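Local coordinates for protein 'Carboxyl esterase 2 (Tuber melanosporum Mel28, PDB 5MIF) that probably hydrolyses carboxyl ester bonds with an alpha/beta hydrolase fold, at residues Ala228-Phe233 with Leu239-Ile244; Gly118-Gly123 with Ser249-Asp254. One frame throughout, in Å; residues are numbered along the deposited sequence.

Helix 241-251 is common to both interactions: its first turn meets the short helix 228-232 in interaction 1, and its last turn meets the loop after strand 109-115 in interaction 2. The two centres lie 16 Å apart and the nearest atoms about 5 Å apart, without touching. Along the chain the order is 118-123, 228-233, 239-244, 249-254, so interaction 1 is a local contact between two helices close in sequence, within the chain span bridged by interaction 2. Both helices belong to the connection between sheet strands 213-217 and 279-284. Interaction 1 lies toward the surface, yet its L239 touches residues of the probable Ser-His-Asp site; interaction 2 is buried, with W120 near that site.

Interaction 1: residues Ala228-Phe233 with Leu239-Ile244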
loop_
_atom_site.group_PDB
_atom_site.type_symbol
_atom_site.label_atom_id
_atom_site.label_comp_id
_atom_site.label_asym_id
_atom_site.label_seq_id
_atom_site.Cartn_x
_atom_site.Cartn_y
_atom_site.Cartn_z
ATOM N N ALA A 228 15.380 8.070 14.495
ATOM C CA ALA A 228 14.559 7.643 15.627
ATOM C C ALA A 228 14.323 6.126 15.676
ATOM O O ALA A 228 14.384 5.522 16.749
ATOM C CB ALA A 228 13.219 8.383 15.605
ATOM N N THR A 229 14.052 5.509 14.528
ATOM C CA THR A 229 13.730 4.084 14.532
ATOM C C THR A 229 14.951 3.182 14.776
ATOM O O THR A 229 14.777 2.000 15.075
ATOM C CB THR A 229 13.045 3.643 13.218
ATOM O OG1 THR A 229 13.820 4.080 12.099
ATOM C CG2 THR A 229 11.631 4.221 13.121
ATOM N N PHE A 230 16.170 3.720 14.659
ATOM C CA PHE A 230 17.362 2.971 15.087
ATOM C C PHE A 230 17.224 2.608 16.556
ATOM O O PHE A 230 17.467 1.471 16.957
ATOM C CB PHE A 230 18.661 3.772 14.904
ATOM C CG PHE A 230 19.281 3.656 13.542
ATOM C CD1 PHE A 230 18.665 4.207 12.420
ATOM C CD2 PHE A 230 20.484 2.983 13.381
ATOM C CE1 PHE A 230 19.253 4.107 11.160
ATOM C CE2 PHE A 230 21.076 2.872 12.132
ATOM C CZ PHE A 230 20.458 3.437 11.018
ATOM N N LYS A 231 16.804 3.595 17.340
ATOM C CA LYS A 231 16.587 3.440 18.769
ATOM C C LYS A 231 15.352 2.577 19.078
ATOM O O LYS A 231 15.336 1.832 20.059
ATOM C CB LYS A 231 16.442 4.825 19.415
ATOM C CG LYS A 231 17.724 5.637 19.350
ATOM C CD LYS A 231 17.457 7.132 19.409
ATOM C CE LYS A 231 18.760 7.927 19.265
ATOM N NZ LYS A 231 18.640 9.348 19.725
ATOM N N GLU A 232 14.319 2.677 18.244
ATOM C CA GLU A 232 13.082 1.946 18.493
ATOM C C GLU A 232 13.223 0.442 18.213
ATOM O O GLU A 232 12.644 -0.384 18.915
ATOM C CB GLU A 232 11.940 2.531 17.660
ATOM C CG GLU A 232 10.597 1.912 17.968
ATOM C CD GLU A 232 9.450 2.615 17.275
ATOM O OE1 GLU A 232 9.706 3.586 16.523
ATOM O OE2 GLU A 232 8.289 2.205 17.508
ATOM N N PHE A 233 13.976 0.087 17.176
ATOM C CA PHE A 233 14.173 -1.322 16.821
ATOM C C PHE A 233 15.652 -1.720 16.707
ATOM O O PHE A 233 16.059 -2.266 15.676
ATOM C CB PHE A 233 13.474 -1.623 15.497
ATOM C CG PHE A 233 12.064 -1.116 15.425
ATOM C CD1 PHE A 233 11.027 -1.804 16.038
ATOM C CD2 PHE A 233 11.776 0.057 14.744
ATOM C CE1 PHE A 233 9.724 -1.333 15.967
ATOM C CE2 PHE A 233 10.480 0.532 14.669
ATOM C CZ PHE A 233 9.452 -0.163 15.280
ATOM N N LEU A 239 16.635 -7.028 10.735
ATOM C CA LEU A 239 17.729 -6.096 10.505
ATOM C C LEU A 239 18.107 -5.428 11.819
ATOM O O LEU A 239 17.280 -4.771 12.443
ATOM C CB LEU A 239 17.336 -5.029 9.483
ATOM C CG LEU A 239 18.342 -3.883 9.313
ATOM C CD1 LEU A 239 19.643 -4.416 8.738
ATOM C CD2 LEU A 239 17.784 -2.721 8.468
ATOM N N THR A 240 19.368 -5.559 12.218
ATOM C CA THR A 240 19.817 -4.985 13.481
ATOM C C THR A 240 20.706 -3.776 13.239
ATOM O O THR A 240 21.252 -3.607 12.150
ATOM C CB THR A 240 20.595 -6.009 14.322
ATOM O OG1 THR A 240 21.932 -6.129 13.814
ATOM C CG2 THR A 240 19.900 -7.367 14.280
ATOM N N THR A 241 20.861 -2.941 14.258
ATOM C CA THR A 241 21.711 -1.770 14.141
ATOM C C THR A 241 23.169 -2.181 13.923
ATOM O O THR A 241 23.928 -1.460 13.285
ATOM C CB THR A 241 21.606 -0.866 15.382
ATOM O OG1 THR A 241 21.584 -1.678 16.564
ATOM C CG2 THR A 241 20.339 -0.025 15.324
ATOM N N ASP A 242 23.558 -3.338 14.450
ATOM C CA ASP A 242 24.914 -3.837 14.253
ATOM C C ASP A 242 25.174 -4.243 12.810
ATOM O O ASP A 242 26.250 -3.983 12.270
ATOM C CB ASP A 242 25.201 -5.016 15.183
ATOM C CG ASP A 242 25.410 -4.581 16.621
ATOM O OD1 ASP A 242 25.552 -3.358 16.862
ATOM O OD2 ASP A 242 25.454 -5.464 17.505
ATOM N N GLU A 243 24.198 -4.897 12.191
ATOM C CA GLU A 243 24.331 -5.296 10.798
ATOM C C GLU A 243 24.437 -4.061 9.899
ATOM O O GLU A 243 25.198 -4.046 8.929
ATOM C CB GLU A 243 23.149 -6.170 10.385
ATOM C CG GLU A 243 23.174 -7.582 10.964
ATOM C CD GLU A 243 21.885 -8.353 10.697
ATOM O OE1 GLU A 243 20.794 -7.729 10.687
ATOM O OE2 GLU A 243 21.976 -9.574 10.441
ATOM N N ILE A 244 23.692 -3.019 10.248
ATOM C CA ILE A 244 23.731 -1.751 9.525
ATOM C C ILE A 244 25.119 -1.110 9.577
ATOM O O ILE A 244 25.648 -0.649 8.558
ATOM C CB ILE A 244 22.688 -0.754 10.084
ATOM C CG1 ILE A 244 21.269 -1.241 9.781
ATOM C CG2 ILE A 244 22.892 0.635 9.503
ATOM C CD1 ILE A 244 20.186 -0.301 10.288
#
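F230 reaches from helix 228-232 into the first turn of helix 241-251, where T241 and I244 receive its ring. The closely fitted part is made of methyl groups against the ring. T241 turns its methyl to it, CG2 lying 3.6 Å from F230 CD2; the same methyl also rests near the backbone at F230 O. Farther out along the ring, I244 CD1 is 3.8 Å from F230 CE2, with I244 CG2 close by. Both branches of the isoleucine thus hold the ring's outer end, which they approach obliquely. In T241, a chi1 of 42° sets OG1 between the backbone N and the carbonyl carbon, where it bonds to P234 O of the intervening loop, and turns the methyl CG2 toward F230. With an alanine in place of F230, T241 CG2 and I244 CD1 would probably lose their apolar partner, and a gap would open between the two helices.

Toward the loop the contact is looser: F233 O and L239 O come no closer than 4.3 Å. The outer side of both helices is exposed. At T240, OG1 accepts from E243 N at 3.0 Å, while T240 N returns a bond to E243 OE1, also 3.0 Å, on the anti side and 24° out of the carboxylate plane. Nearby, L239 touches D287 and H317 of the probable catalytic triad. A capping box thus starts helix 241-251, which packs on helix 228-232 in the alpha/beta hydrolase fold.

Interaction 2: residues Gly118-Gly123 with Ser249-Asp254; sequences GGWVFG and SLFTPD
W120 and F251 bring their CA atoms to 6.5 Å of each other, where the loop after strand 109-115 passes the C-terminal end of helix 241-251. G118, G119 and W120 close an HGGGW sequence, the motif that in relatives of the hormone-sensitive lipase family shapes the oxyanion hole. The loop is tightly coiled: G118 O accepts from both F122 N and V121 N, at 2.8 Å from F122 N, and the two donors arrive from the same face of its plane. A side chain at G118 would run into F122 O.

The main contact is a face-to-face stack. The five-membered ring of W120 lies on the F251 ring with planes only 2° apart and centroids separated by 3.5 Å, so the overlap is nearly complete. F251 sets its ring there by holding CG anti to its backbone N (chi1 177°), which also brings F251 CB against the benzo part of the indole, 3.6 Å from W120 CE3. Helix 191-206 completes the setting: W120 also packs on A191 and L195, and W120 NE1 donates to E194 OE1, which fixes the turn of the indole within this buried stack. A second, lighter contact sits alongside, where two branched side chains cross at about a right angle and V121 CG2 comes within 4.2 Å of L250 CD1.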
loop_
_atom_site.group_PDB
_atom_site.type_symbol
_atom_site.label_atom_id
_atom_site.label_comp_id
_atom_site.label_asym_id
_atom_site.label_seq_id
_atom_site.Cartn_x
_atom_site.Cartn_y
_atom_site.Cartn_z
ATOM N N GLY A 118 20.970 -6.312 -0.009
ATOM C CA GLY A 118 21.913 -7.246 0.577
ATOM C C GLY A 118 23.076 -6.520 1.244
ATOM O O GLY A 118 24.172 -7.070 1.372
ATOM N N GLY A 119 22.857 -5.266 1.639
ATOM C CA GLY A 119 23.853 -4.524 2.399
ATOM C C GLY A 119 25.150 -4.227 1.657
ATOM O O GLY A 119 26.187 -4.042 2.296
ATOM N N TRP A 120 25.087 -4.216 0.320
ATOM C CA TRP A 120 26.233 -4.027 -0.581
ATOM C C TRP A 120 27.225 -5.195 -0.540
ATOM O O TRP A 120 28.147 -5.218 -1.347
ATOM C CB TRP A 120 26.979 -2.708 -0.282
ATOM C CG TRP A 120 26.114 -1.493 -0.373
ATOM C CD1 TRP A 120 25.655 -0.885 -1.518
ATOM C CD2 TRP A 120 25.576 -0.744 0.723
ATOM N NE1 TRP A 120 24.866 0.201 -1.190
ATOM C CE2 TRP A 120 24.805 0.311 0.175
ATOM C CE3 TRP A 120 25.675 -0.858 2.114
ATOM C CZ2 TRP A 120 24.139 1.245 0.973
ATOM C CZ3 TRP A 120 25.013 0.078 2.910
ATOM C CH2 TRP A 120 24.258 1.115 2.336
ATOM N N VAL A 121 27.022 -6.146 0.382
ATOM C CA VAL A 121 27.888 -7.320 0.567
ATOM C C VAL A 121 27.331 -8.599 -0.052
ATOM O O VAL A 121 28.091 -9.442 -0.530
ATOM C CB VAL A 121 28.125 -7.632 2.067
ATOM C CG1 VAL A 121 29.364 -8.509 2.248
ATOM C CG2 VAL A 121 28.259 -6.369 2.867
ATOM N N PHE A 122 26.005 -8.753 -0.011
ATOM C CA PHE A 122 25.341 -9.965 -0.504
ATOM C C PHE A 122 24.331 -9.688 -1.615
ATOM O O PHE A 122 23.965 -8.533 -1.882
ATOM C CB PHE A 122 24.626 -10.697 0.640
ATOM C CG PHE A 122 25.531 -11.086 1.771
ATOM C CD1 PHE A 122 26.526 -12.027 1.580
ATOM C CD2 PHE A 122 25.396 -10.501 3.021
ATOM C CE1 PHE A 122 27.373 -12.385 2.618
ATOM C CE2 PHE A 122 26.237 -10.855 4.066
ATOM C CZ PHE A 122 27.228 -11.799 3.858
ATOM N N GLY A 123 23.863 -10.765 -2.240
ATOM C CA GLY A 123 22.792 -10.680 -3.210
ATOM C C GLY A 123 23.295 -10.848 -4.626
ATOM O O GLY A 123 24.503 -10.845 -4.870
ATOM N N SER A 249 30.282 0.086 7.145
ATOM C CA SER A 249 31.734 0.138 7.335
ATOM C C SER A 249 32.477 -0.520 6.173
ATOM O O SER A 249 33.619 -0.166 5.897
ATOM C CB SER A 249 32.142 -0.510 8.669
ATOM O OG SER A 249 32.101 -1.923 8.588
ATOM N N LEU A 250 31.842 -1.472 5.489
ATOM C CA LEU A 250 32.463 -2.080 4.312
ATOM C C LEU A 250 32.235 -1.255 3.051
ATOM O O LEU A 250 33.113 -1.179 2.185
ATOM C CB LEU A 250 31.948 -3.499 4.079
ATOM C CG LEU A 250 32.271 -4.532 5.155
ATOM C CD1 LEU A 250 32.014 -5.928 4.624
ATOM C CD2 LEU A 250 33.707 -4.373 5.613
ATOM N N PHE A 251 31.056 -0.644 2.948
ATOM C CA PHE A 251 30.671 0.113 1.759
ATOM C C PHE A 251 31.253 1.529 1.803
ATOM O O PHE A 251 31.787 2.017 0.815
ATOM C CB PHE A 251 29.135 0.144 1.644
ATOM C CG PHE A 251 28.614 0.963 0.502
ATOM C CD1 PHE A 251 28.896 0.604 -0.815
ATOM C CD2 PHE A 251 27.788 2.058 0.736
ATOM C CE1 PHE A 251 28.396 1.340 -1.877
ATOM C CE2 PHE A 251 27.283 2.802 -0.321
ATOM C CZ PHE A 251 27.581 2.440 -1.632
ATOM N N THR A 252 31.180 2.160 2.971
ATOM C CA THR A 252 31.765 3.480 3.188
ATOM C C THR A 252 32.692 3.440 4.413
ATOM O O THR A 252 32.333 3.943 5.479
ATOM C CB THR A 252 30.685 4.570 3.401
ATOM O OG1 THR A 252 29.703 4.091 4.336
ATOM C CG2 THR A 252 29.991 4.916 2.091
ATOM N N PRO A 253 33.882 2.819 4.263
ATOM C CA PRO A 253 34.848 2.710 5.364
ATOM C C PRO A 253 35.285 4.074 5.910
ATOM O O PRO A 253 35.591 4.182 7.090
ATOM C CB PRO A 253 36.029 1.960 4.731
ATOM C CG PRO A 253 35.835 2.083 3.248
ATOM C CD PRO A 253 34.356 2.129 3.049
ATOM N N ASP A 254 35.318 5.093 5.057
ATOM C CA ASP A 254 35.595 6.455 5.504
ATOM C C ASP A 254 34.275 7.143 5.870
ATOM O O ASP A 254 33.478 7.452 4.990
ATOM C CB ASP A 254 36.338 7.242 4.415
ATOM C CG ASP A 254 36.698 8.666 4.843
ATOM O OD1 ASP A 254 36.363 9.074 5.972
ATOM O OD2 ASP A 254 37.290 9.396 4.023
#